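Local coordinates for intracellular protein transport protein USO1 (Saccharomyces cerevisiae S288c, PDB 6LSU) that is required for protein transport from the endoplasmic reticulum to the Golgi, acting as a homodimeric membrane tether with two globular heads and a long coiled-coil tail, at residues M365-E370 / Y434-F439. Residues are numbered along the deposited sequence; the frame is centred on the assembly and turned at random.
Sequences MVRSNE and YFMDNF
Y434 and V366 meet where two interhelical corners of the armadillo-repeat globular head lie side by side, one leading from helix 354-366 into helix 370-376, the other from helix 421-435 into helix 439-459. At each corner the backbone makes a type II turn, V366 to N369 and F435 to N438. Y434 offers its backbone rather than its ring: CG2 of V366 stands 4.1 Å from Y434 N, while the ring meets that of F376 in helix 370-376. The turn beginning at F435 is closed by N438 N bonding to F435 O at 3.1 Å; its counterpart, N369 N to V366 O, is weak at 3.3 Å. The closest CA pair of the register is M436 with S368, 5.2 Å apart. The CG of M436, anti to the backbone N (chi1 -167°), packs against S368 OG at 3.6 Å; beyond it the chain bends, and its CE touches R367 CD, the two side chains running alongside each other in the same direction. D437, itself solvent-exposed like S368, places its carboxylate oxygen OD2 2.6 Å from S368 OG. N369 and N438 both occupy N-cap positions, just before the next helix, and N369 OD1 accepts from A372 N. A further tie between the corners comes from Q373, which takes a hydrogen bond from N438 ND2 through its OE1 and gives one to M436 O through its NE2. That same N438 ND2 also lies against the backbone of E370, 4.1 Å from its CA.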
loop_
_atom_site.group_PDB
_atom_site.type_symbol
_atom_site.label_atom_id
_atom_site.label_comp_id
_atom_site.label_asym_id
_atom_site.label_seq_id
_atom_site.Cartn_x
_atom_site.Cartn_y
_atom_site.Cartn_z
ATOM N N MET A 365 2.825 -4.546 11.503
ATOM C CA MET A 365 2.522 -5.174 12.807
ATOM C C MET A 365 3.775 -5.467 13.668
ATOM O O MET A 365 3.632 -5.436 14.925
ATOM C CB MET A 365 1.753 -6.476 12.574
ATOM C CG MET A 365 0.401 -6.205 11.875
ATOM S SD MET A 365 -0.659 -7.582 12.214
ATOM C CE MET A 365 -0.978 -8.205 10.587
ATOM N N VAL A 366 4.950 -5.746 13.085
ATOM C CA VAL A 366 6.114 -6.280 13.873
ATOM C C VAL A 366 7.295 -5.322 13.842
ATOM O O VAL A 366 8.184 -5.442 14.670
ATOM C CB VAL A 366 6.551 -7.662 13.404
ATOM C CG1 VAL A 366 5.401 -8.624 13.355
ATOM C CG2 VAL A 366 7.228 -7.606 12.066
ATOM N N ARG A 367 7.281 -4.362 12.944
ATOM C CA ARG A 367 8.436 -3.472 12.764
ATOM C C ARG A 367 8.863 -2.880 14.103
ATOM O O ARG A 367 8.112 -2.122 14.670
ATOM C CB ARG A 367 8.058 -2.352 11.797
ATOM C CG ARG A 367 9.247 -1.442 11.467
ATOM C CD ARG A 367 9.311 -0.890 10.054
ATOM N NE ARG A 367 7.961 -0.796 9.516
ATOM C CZ ARG A 367 7.511 -1.437 8.455
ATOM N NH1 ARG A 367 8.315 -2.191 7.758
ATOM N NH2 ARG A 367 6.249 -1.337 8.095
ATOM N N SER A 368 10.052 -3.183 14.576
ATOM C CA SER A 368 10.710 -2.441 15.699
ATOM C C SER A 368 10.081 -2.715 17.077
ATOM O O SER A 368 10.072 -1.817 17.892
ATOM C CB SER A 368 10.664 -0.976 15.413
ATOM O OG SER A 368 11.943 -0.587 15.011
ATOM N N ASN A 369 9.539 -3.906 17.291
ATOM C CA ASN A 369 8.781 -4.287 18.501
ATOM C C ASN A 369 9.374 -5.631 18.892
ATOM O O ASN A 369 8.941 -6.615 18.238
ATOM C CB ASN A 369 7.303 -4.375 18.149
ATOM C CG ASN A 369 6.391 -4.671 19.318
ATOM O OD1 ASN A 369 6.638 -5.582 20.125
ATOM N ND2 ASN A 369 5.298 -3.930 19.374
ATOM N N GLU A 370 10.387 -5.639 19.792
ATOM C CA GLU A 370 10.978 -6.880 20.342
ATOM C C GLU A 370 9.877 -7.953 20.485
ATOM O O GLU A 370 10.011 -9.057 19.970
ATOM C CB GLU A 370 11.595 -6.590 21.714
ATOM C CG GLU A 370 13.075 -6.269 21.736
ATOM C CD GLU A 370 13.774 -6.835 22.965
ATOM O OE1 GLU A 370 14.627 -6.121 23.576
ATOM O OE2 GLU A 370 13.429 -7.987 23.332
ATOM N N TYR A 434 11.070 -7.563 10.726
ATOM C CA TYR A 434 11.417 -8.556 11.746
ATOM C C TYR A 434 12.755 -8.277 12.429
ATOM O O TYR A 434 12.920 -8.435 13.672
ATOM C CB TYR A 434 11.420 -9.893 11.064
ATOM C CG TYR A 434 12.002 -11.005 11.870
ATOM C CD1 TYR A 434 11.331 -11.499 12.963
ATOM C CD2 TYR A 434 13.144 -11.661 11.436
ATOM C CE1 TYR A 434 11.802 -12.606 13.643
ATOM C CE2 TYR A 434 13.620 -12.784 12.095
ATOM C CZ TYR A 434 12.947 -13.246 13.213
ATOM O OH TYR A 434 13.394 -14.309 13.919
ATOM N N PHE A 435 13.758 -7.874 11.676
ATOM C CA PHE A 435 15.098 -7.688 12.264
ATOM C C PHE A 435 15.215 -6.262 12.741
ATOM O O PHE A 435 16.167 -6.005 13.537
ATOM C CB PHE A 435 16.217 -7.922 11.244
ATOM C CG PHE A 435 16.407 -9.359 10.869
ATOM C CD1 PHE A 435 16.710 -10.313 11.822
ATOM C CD2 PHE A 435 16.311 -9.765 9.553
ATOM C CE1 PHE A 435 16.835 -11.654 11.470
ATOM C CE2 PHE A 435 16.423 -11.108 9.201
ATOM C CZ PHE A 435 16.689 -12.044 10.157
ATOM N N MET A 436 14.350 -5.364 12.284
ATOM C CA MET A 436 14.570 -3.907 12.543
ATOM C C MET A 436 14.836 -3.663 14.026
ATOM O O MET A 436 13.988 -4.075 14.845
ATOM C CB MET A 436 13.352 -3.088 12.122
ATOM C CG MET A 436 13.665 -1.643 12.080
ATOM S SD MET A 436 14.658 -1.383 10.639
ATOM C CE MET A 436 13.337 -1.371 9.408
ATOM N N ASP A 437 15.967 -3.011 14.322
ATOM C CA ASP A 437 16.383 -2.505 15.669
ATOM C C ASP A 437 16.471 -3.618 16.704
ATOM O O ASP A 437 16.261 -3.335 17.876
ATOM C CB ASP A 437 15.403 -1.460 16.177
ATOM C CG ASP A 437 15.450 -0.220 15.330
ATOM O OD1 ASP A 437 16.588 0.212 15.014
ATOM O OD2 ASP A 437 14.356 0.301 15.003
ATOM N N ASN A 438 16.844 -4.825 16.287
ATOM C CA ASN A 438 16.970 -6.020 17.153
ATOM C C ASN A 438 18.301 -6.717 16.850
ATOM O O ASN A 438 18.337 -7.797 16.144
ATOM C CB ASN A 438 15.760 -6.888 16.894
ATOM C CG ASN A 438 15.484 -7.874 17.991
ATOM O OD1 ASN A 438 16.419 -8.331 18.680
ATOM N ND2 ASN A 438 14.204 -8.240 18.126
ATOM N N PHE A 439 19.380 -6.136 17.341
ATOM C CA PHE A 439 20.753 -6.685 17.204
ATOM C C PHE A 439 20.839 -8.170 17.577
ATOM O O PHE A 439 21.472 -8.932 16.853
ATOM C CB PHE A 439 21.767 -5.901 18.029
ATOM C CG PHE A 439 23.110 -6.595 18.012
ATOM C CD1 PHE A 439 23.962 -6.495 16.914
ATOM C CD2 PHE A 439 23.501 -7.404 19.077
ATOM C CE1 PHE A 439 25.176 -7.163 16.905
ATOM C CE2 PHE A 439 24.709 -8.083 19.053
ATOM C CZ PHE A 439 25.540 -7.969 17.967
#